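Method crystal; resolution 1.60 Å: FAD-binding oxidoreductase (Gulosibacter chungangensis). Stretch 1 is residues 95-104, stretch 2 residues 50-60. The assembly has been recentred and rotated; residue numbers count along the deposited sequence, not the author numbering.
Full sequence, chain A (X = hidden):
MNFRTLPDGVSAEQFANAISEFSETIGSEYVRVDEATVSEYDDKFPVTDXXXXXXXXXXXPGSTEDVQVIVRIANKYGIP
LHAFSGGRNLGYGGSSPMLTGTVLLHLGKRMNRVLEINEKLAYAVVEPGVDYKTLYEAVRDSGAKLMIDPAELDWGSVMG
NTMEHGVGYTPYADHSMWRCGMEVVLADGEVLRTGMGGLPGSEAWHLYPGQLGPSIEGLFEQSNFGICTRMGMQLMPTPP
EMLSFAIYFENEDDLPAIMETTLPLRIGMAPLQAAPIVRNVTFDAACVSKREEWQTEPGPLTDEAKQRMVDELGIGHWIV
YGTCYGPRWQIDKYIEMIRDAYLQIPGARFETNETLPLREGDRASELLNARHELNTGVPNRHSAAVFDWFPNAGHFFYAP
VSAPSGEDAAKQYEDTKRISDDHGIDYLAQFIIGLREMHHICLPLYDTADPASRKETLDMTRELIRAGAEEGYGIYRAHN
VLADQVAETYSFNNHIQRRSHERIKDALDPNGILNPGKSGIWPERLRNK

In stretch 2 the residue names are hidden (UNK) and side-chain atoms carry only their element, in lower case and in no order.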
ATOM      1  N   SER A  95     -26.272  -0.517   4.971  1.00 19.51           N
ATOM      2  CA  SER A  95     -25.896   0.050   6.292  1.00 18.63           C
ATOM      3  C   SER A  95     -26.111  -0.983   7.398  1.00 20.42           C
ATOM      4  O   SER A  95     -25.940  -0.643   8.571  1.00 21.15           O
ATOM      5  CB  SER A  95     -26.681   1.304   6.553  1.00 18.88           C
ATOM      6  OG  SER A  95     -28.076   1.034   6.440  1.00 22.00           O
ATOM      7  N   SER A  96     -26.367  -2.239   7.053  1.00 20.39           N
ATOM      8  CA  SER A  96     -26.818  -3.236   8.044  1.00 19.64           C
ATOM      9  C   SER A  96     -25.604  -3.749   8.808  1.00 19.25           C
ATOM     10  O   SER A  96     -24.530  -3.938   8.256  1.00 19.54           O
ATOM     11  CB  SER A  96     -27.652  -4.345   7.430  1.00 20.18           C
ATOM     12  OG  SER A  96     -26.942  -5.253   6.603  1.00 19.92           O
ATOM     13  N   PRO A  97     -25.776  -3.986  10.129  1.00 18.92           N
ATOM     14  CA  PRO A  97     -24.737  -4.560  10.967  1.00 18.04           C
ATOM     15  C   PRO A  97     -24.714  -6.076  10.819  1.00 17.75           C
ATOM     16  O   PRO A  97     -25.673  -6.684  10.345  1.00 19.88           O
ATOM     17  CB  PRO A  97     -25.247  -4.176  12.362  1.00 17.54           C
ATOM     18  CG  PRO A  97     -26.720  -4.336  12.228  1.00 20.13           C
ATOM     19  CD  PRO A  97     -27.032  -3.794  10.844  1.00 20.35           C
ATOM     20  N   MET A  98     -23.625  -6.668  11.280  1.00 20.06           N
ATOM     21  CA  MET A  98     -23.461  -8.121  11.322  1.00 18.59           C
ATOM     22  C   MET A  98     -24.452  -8.742  12.307  1.00 20.27           C
ATOM     23  O   MET A  98     -25.005  -9.854  11.977  1.00 21.06           O
ATOM     24  CB  MET A  98     -22.050  -8.513  11.754  1.00 20.15           C
ATOM     25  CG  MET A  98     -21.015  -8.296  10.676  1.00 21.31           C
ATOM     26  SD  MET A  98     -21.306  -9.276   9.200  1.00 25.16           S
ATOM     27  CE  MET A  98     -21.239 -10.946   9.817  1.00 24.41           C
ATOM     28  N   LEU A  99     -24.625  -8.123  13.462  1.00 20.21           N
ATOM     29  CA  LEU A  99     -25.468  -8.719  14.539  1.00 21.45           C
ATOM     30  C   LEU A  99     -26.791  -7.980  14.701  1.00 21.56           C
ATOM     31  O   LEU A  99     -26.836  -6.744  14.816  1.00 21.32           O
ATOM     32  CB  LEU A  99     -24.724  -8.648  15.864  1.00 22.90           C
ATOM     33  CG  LEU A  99     -23.507  -9.556  16.006  1.00 24.60           C
ATOM     34  CD1 LEU A  99     -22.940  -9.359  17.403  1.00 26.54           C
ATOM     35  CD2 LEU A  99     -23.848 -11.011  15.733  1.00 27.45           C
ATOM     36  N   THR A 100     -27.878  -8.730  14.832  1.00 23.24           N
ATOM     37  CA  THR A 100     -29.175  -8.135  15.180  1.00 23.12           C
ATOM     38  C   THR A 100     -29.011  -7.323  16.484  1.00 22.12           C
ATOM     39  O   THR A 100     -28.381  -7.854  17.393  1.00 24.47           O
ATOM     40  CB  THR A 100     -30.214  -9.253  15.302  1.00 24.29           C
ATOM     41  OG1 THR A 100     -30.289  -9.885  14.026  1.00 27.67           O
ATOM     42  CG2 THR A 100     -31.545  -8.697  15.751  1.00 25.62           C
ATOM     43  N   GLY A 101     -29.560  -6.104  16.563  1.00 20.87           N
ATOM     44  CA  GLY A 101     -29.580  -5.300  17.796  1.00 21.56           C
ATOM     45  C   GLY A 101     -28.357  -4.404  17.916  1.00 22.37           C
ATOM     46  O   GLY A 101     -28.300  -3.619  18.869  1.00 22.59           O
ATOM     47  N   THR A 102     -27.487  -4.386  16.890  1.00 23.01           N
ATOM     48  CA  THR A 102     -26.303  -3.502  16.895  1.00 22.27           C
ATOM     49  C   THR A 102     -26.810  -2.070  16.860  1.00 22.85           C
ATOM     50  O   THR A 102     -27.795  -1.825  16.163  1.00 25.03           O
ATOM     51  CB  THR A 102     -25.348  -3.880  15.777  1.00 22.02           C
ATOM     52  OG1 THR A 102     -24.897  -5.206  16.085  1.00 22.87           O
ATOM     53  CG2 THR A 102     -24.163  -2.924  15.637  1.00 21.07           C
ATOM     54  N   VAL A 103     -26.159  -1.187  17.608  1.00 20.43           N
ATOM     55  CA  VAL A 103     -26.422   0.270  17.524  1.00 20.51           C
ATOM     56  C   VAL A 103     -25.621   0.780  16.322  1.00 21.45           C
ATOM     57  O   VAL A 103     -24.391   0.563  16.308  1.00 20.52           O
ATOM     58  CB  VAL A 103     -26.053   0.971  18.831  1.00 21.52           C
ATOM     59  CG1 VAL A 103     -26.047   2.468  18.683  1.00 22.30           C
ATOM     60  CG2 VAL A 103     -26.978   0.542  19.973  1.00 20.96           C
ATOM     61  N   LEU A 104     -26.258   1.479  15.398  1.00 19.52           N
ATOM     62  CA  LEU A 104     -25.571   1.976  14.175  1.00 19.23           C
ATOM     63  C   LEU A 104     -25.073   3.399  14.411  1.00 21.85           C
ATOM     64  O   LEU A 104     -25.830   4.234  15.045  1.00 18.84           O
ATOM     65  CB  LEU A 104     -26.551   1.907  13.023  1.00 20.52           C
ATOM     66  CG  LEU A 104     -27.320   0.585  12.901  1.00 21.24           C
ATOM     67  CD1 LEU A 104     -28.161   0.607  11.648  1.00 25.39           C
ATOM     68  CD2 LEU A 104     -26.378  -0.599  12.866  1.00 21.64           C
ATOM     69  N   UNK A  50     -35.952 -12.094   8.046  1.00 33.60           N
ATOM     70  CA  UNK A  50     -36.294 -11.915   9.472  1.00 31.17           C
ATOM     71  C   UNK A  50     -35.573 -10.727  10.095  1.00 33.69           C
ATOM     72  O   UNK A  50     -35.323  -9.704   9.399  1.00 29.27           O
ATOM     73  N   UNK A  51     -35.195 -10.867  11.367  1.00 28.21           N
ATOM     74  CA  UNK A  51     -34.504  -9.798  12.124  1.00 33.31           C
ATOM     75  C   UNK A  51     -32.975  -9.929  11.983  1.00 29.83           C
ATOM     76  O   UNK A  51     -32.286  -9.149  12.659  1.00 29.41           O
ATOM     77  o   UNK A  51     -36.691  -8.337  12.657  1.00 43.86           O
ATOM     78  c   UNK A  51     -36.279  -8.943  13.679  1.00 38.14           C
ATOM     79  o   UNK A  51     -36.831  -8.892  14.783  1.00 42.35           O
ATOM     80  c   UNK A  51     -35.012  -9.775  13.563  1.00 36.07           C
ATOM     81  N   UNK A  52     -32.478 -10.794  11.085  1.00 24.94           N
ATOM     82  CA  UNK A  52     -31.030 -10.852  10.742  1.00 26.10           C
ATOM     83  C   UNK A  52     -30.556  -9.476  10.268  1.00 24.84           C
ATOM     84  O   UNK A  52     -31.294  -8.845   9.441  1.00 25.08           O
ATOM     85  c   UNK A  52     -31.274 -13.257   9.995  1.00 31.08           C
ATOM     86  c   UNK A  52     -30.732 -11.888   9.659  1.00 27.10           C
ATOM     87  o   UNK A  52     -32.786 -14.777   9.039  1.00 33.43           O
ATOM     88  o   UNK A  52     -33.473 -12.706   9.140  1.00 29.62           O
ATOM     89  c   UNK A  52     -32.613 -13.605   9.353  1.00 31.44           C
ATOM     90  N   UNK A  53     -29.439  -8.990  10.822  1.00 21.16           N
ATOM     91  CA  UNK A  53     -28.730  -7.790  10.324  1.00 20.11           C
ATOM     92  C   UNK A  53     -29.621  -6.560  10.561  1.00 21.53           C
ATOM     93  O   UNK A  53     -29.444  -5.568   9.868  1.00 22.46           O
ATOM     94  c   UNK A  53     -26.568 -11.749   7.981  1.00 21.40           C
ATOM     95  c   UNK A  53     -28.317 -10.149   7.613  1.00 20.24           C
ATOM     96  c   UNK A  53     -26.550  -9.629   9.109  1.00 19.65           C
ATOM     97  c   UNK A  53     -27.734 -11.383   7.349  1.00 22.70           C
ATOM     98  c   UNK A  53     -28.384  -7.932   8.837  1.00 18.43           C
ATOM     99  c   UNK A  53     -27.731  -9.259   8.494  1.00 19.28           C
ATOM    100  c   UNK A  53     -25.954 -10.852   8.833  1.00 21.12           C
ATOM    101  N   UNK A  54     -30.524  -6.599  11.531  1.00 22.48           N
ATOM    102  CA  UNK A  54     -31.382  -5.411  11.825  1.00 24.28           C
ATOM    103  C   UNK A  54     -30.833  -4.688  13.052  1.00 21.80           C
ATOM    104  O   UNK A  54     -30.908  -5.251  14.186  1.00 21.91           O
ATOM    105  n   UNK A  54     -35.994  -6.874   8.865  1.00 38.71           N
ATOM    106  c   UNK A  54     -33.459  -6.480  10.747  1.00 32.54           C
ATOM    107  c   UNK A  54     -34.633  -6.363   8.566  1.00 37.82           C
ATOM    108  c   UNK A  54     -32.863  -5.785  11.965  1.00 26.75           C
ATOM    109  c   UNK A  54     -34.050  -5.602   9.743  1.00 35.37           C
ATOM    110  N   UNK A  55     -30.410  -3.427  12.879  1.00 21.87           N
ATOM    111  CA  UNK A  55     -29.895  -2.628  14.001  1.00 21.31           C
ATOM    112  C   UNK A  55     -31.020  -2.205  14.946  1.00 23.03           C
ATOM    113  O   UNK A  55     -32.213  -2.237  14.535  1.00 23.54           O
ATOM    114  N   UNK A  56     -30.655  -1.790  16.157  1.00 26.07           N
ATOM    115  CA  UNK A  56     -31.581  -1.446  17.264  1.00 22.30           C
ATOM    116  C   UNK A  56     -31.837   0.045  17.283  1.00 24.46           C
ATOM    117  O   UNK A  56     -32.881   0.477  17.824  1.00 25.14           O
ATOM    118  c   UNK A  56     -31.028  -1.852  18.582  1.00 23.27           C
ATOM    119  o   UNK A  56     -29.710  -1.309  18.765  1.00 22.72           O
ATOM    120  N   UNK A  57     -30.860   0.826  16.829  1.00 22.04           N
ATOM    121  CA  UNK A  57     -30.872   2.275  17.036  1.00 21.61           C
ATOM    122  C   UNK A  57     -29.869   2.849  16.049  1.00 22.08           C
ATOM    123  O   UNK A  57     -28.999   2.092  15.561  1.00 20.03           O
ATOM    124  c   UNK A  57     -30.514   2.622  18.459  1.00 22.22           C
ATOM    125  N   UNK A  58     -30.034   4.117  15.774  1.00 19.79           N
ATOM    126  CA  UNK A  58     -29.019   4.860  14.991  1.00 19.56           C
ATOM    127  C   UNK A  58     -28.674   6.128  15.729  1.00 22.05           C
ATOM    128  O   UNK A  58     -29.566   6.794  16.280  1.00 22.58           O
ATOM    129  c   UNK A  58     -28.307   5.656  12.756  1.00 22.35           C
ATOM    130  c   UNK A  58     -30.695   5.995  13.386  1.00 22.61           C
ATOM    131  c   UNK A  58     -29.465   5.090  13.538  1.00 22.02           C
ATOM    132  N   UNK A  59     -27.383   6.449  15.720  1.00 21.94           N
ATOM    133  CA  UNK A  59     -26.855   7.677  16.345  1.00 22.11           C
ATOM    134  C   UNK A  59     -26.138   8.459  15.250  1.00 21.92           C
ATOM    135  O   UNK A  59     -25.388   7.863  14.468  1.00 23.19           O
ATOM    136  c   UNK A  59     -25.345   8.632  18.086  1.00 23.74           C
ATOM    137  c   UNK A  59     -25.906   7.346  17.503  1.00 23.58           C
ATOM    138  c   UNK A  59     -26.574   6.457  18.552  1.00 24.91           C
ATOM    139  c   UNK A  59     -25.659   6.022  19.681  1.00 24.36           C
ATOM    140  N   UNK A  60     -26.351   9.758  15.265  1.00 22.90           N
ATOM    141  CA  UNK A  60     -25.717  10.727  14.356  1.00 22.43           C
ATOM    142  C   UNK A  60     -24.702  11.527  15.144  1.00 21.29           C
ATOM    143  O   UNK A  60     -24.980  12.626  15.631  1.00 22.12           O
ATOM    144  c   UNK A  60     -31.924  10.758  12.422  1.00 25.87           C
ATOM    145  c   UNK A  60     -29.219  10.975  12.947  1.00 23.37           C
ATOM    146  n   UNK A  60     -28.654   9.414  11.445  1.00 23.82           N
ATOM    147  c   UNK A  60     -30.110  11.791  13.651  1.00 25.17           C
ATOM    148  c   UNK A  60     -31.083   9.920  11.731  1.00 25.81           C
ATOM    149  c   UNK A  60     -29.723  10.067  11.983  1.00 24.57           C
ATOM    150  c   UNK A  60     -31.459  11.662  13.386  1.00 25.53           C
ATOM    151  c   UNK A  60     -27.789  10.832  12.950  1.00 22.52           C
ATOM    152  c   UNK A  60     -27.503   9.871  12.034  1.00 22.94           C
ATOM    153  c   UNK A  60     -26.823  11.607  13.774  1.00 22.47           C
TER
HETATM  154  O   HOH W   1     -27.546 -10.880  12.161  1.00 27.83           O

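Position 50 has no side-chain atoms and touches nothing on stretch 1; it is Gly50, and an ideal CB here would clash with a side-chain oxygen of position 52. Position 51 carries two carbons, the second holding two oxygens, and its CB lies 4.2 Å from Thr100 CG2: Asp51. Its backbone matters more than its carboxylate, since Thr100 OG1 donates a hydrogen bond to Asp51 O at 2.5 Å. Position 52 has three carbons, the third with two oxygens, and its CB points away from stretch 1: Glu52, whose OE1 takes a weak bond from Gly50 N (2.8 Å).

Position 53 shows one carbon followed by a ring of six carbons; one ring carbon comes within 3.3 Å of Met98 O, and Pro97 O lies at the ring edge, near its plane. It is Phe53, and the ring carbon is CD1. A water accepts from Phe53 N (3.0 Å) and donates to Met98 O (2.7 Å), tying the backbones together beside the ring. Position 54 has four carbons in a row ending in nitrogen: Lys54. Its end leads away from stretch 1, and its NZ bonds Gly50 O at 3.0 Å; toward stretch 1 it offers its carbonyl, with Gly101 N donating to Lys54 O at 2.9 Å and a nearly straight 171°.

Position 55 has no side chain, and the packing leaves no space for one: an ideal CB would sit 2.8 Å from Leu104 CG and 3.0 Å from Thr102 O. It is Gly55. Position 56 has one carbon, pointing toward stretch 1, and one oxygen, 2.7 Å from Gly101 O: Ser56. Its OG donates to that carbonyl, while Ser56 N donates to Thr102 O (2.9 Å).

Position 57 has a single carbon, 4.4 Å from Val103 CG2 at its CB: Ala57, whose O accepts from Leu104 N at 2.8 Å. Position 58 has one carbon carrying two more, on the same sheet face as Leu104: Val58, with CG2 of Val58 4.1 Å from Leu104 CB. Position 59 has four carbons forked at the first, one arm two carbons long, and the end carbon of that arm meets Val103 CG1 at 3.7 Å: Ile59. Ile59 N donates to Leu104 O at 2.8 Å. Position 60 has one carbon and fused five- and six-membered rings holding eight carbons and one nitrogen: Trp60, without contact to stretch 1.

The contact joins two type II turns, Asp51 to Lys54 and Leu99 to Thr102, to a short parallel pairing. Backbone bonds set the register, Ser56 adds a side-chain bond beside it, and Gly55 permits close approach where a CB would collide.

Stretch 2 50-60: GDEFKGSAVIW
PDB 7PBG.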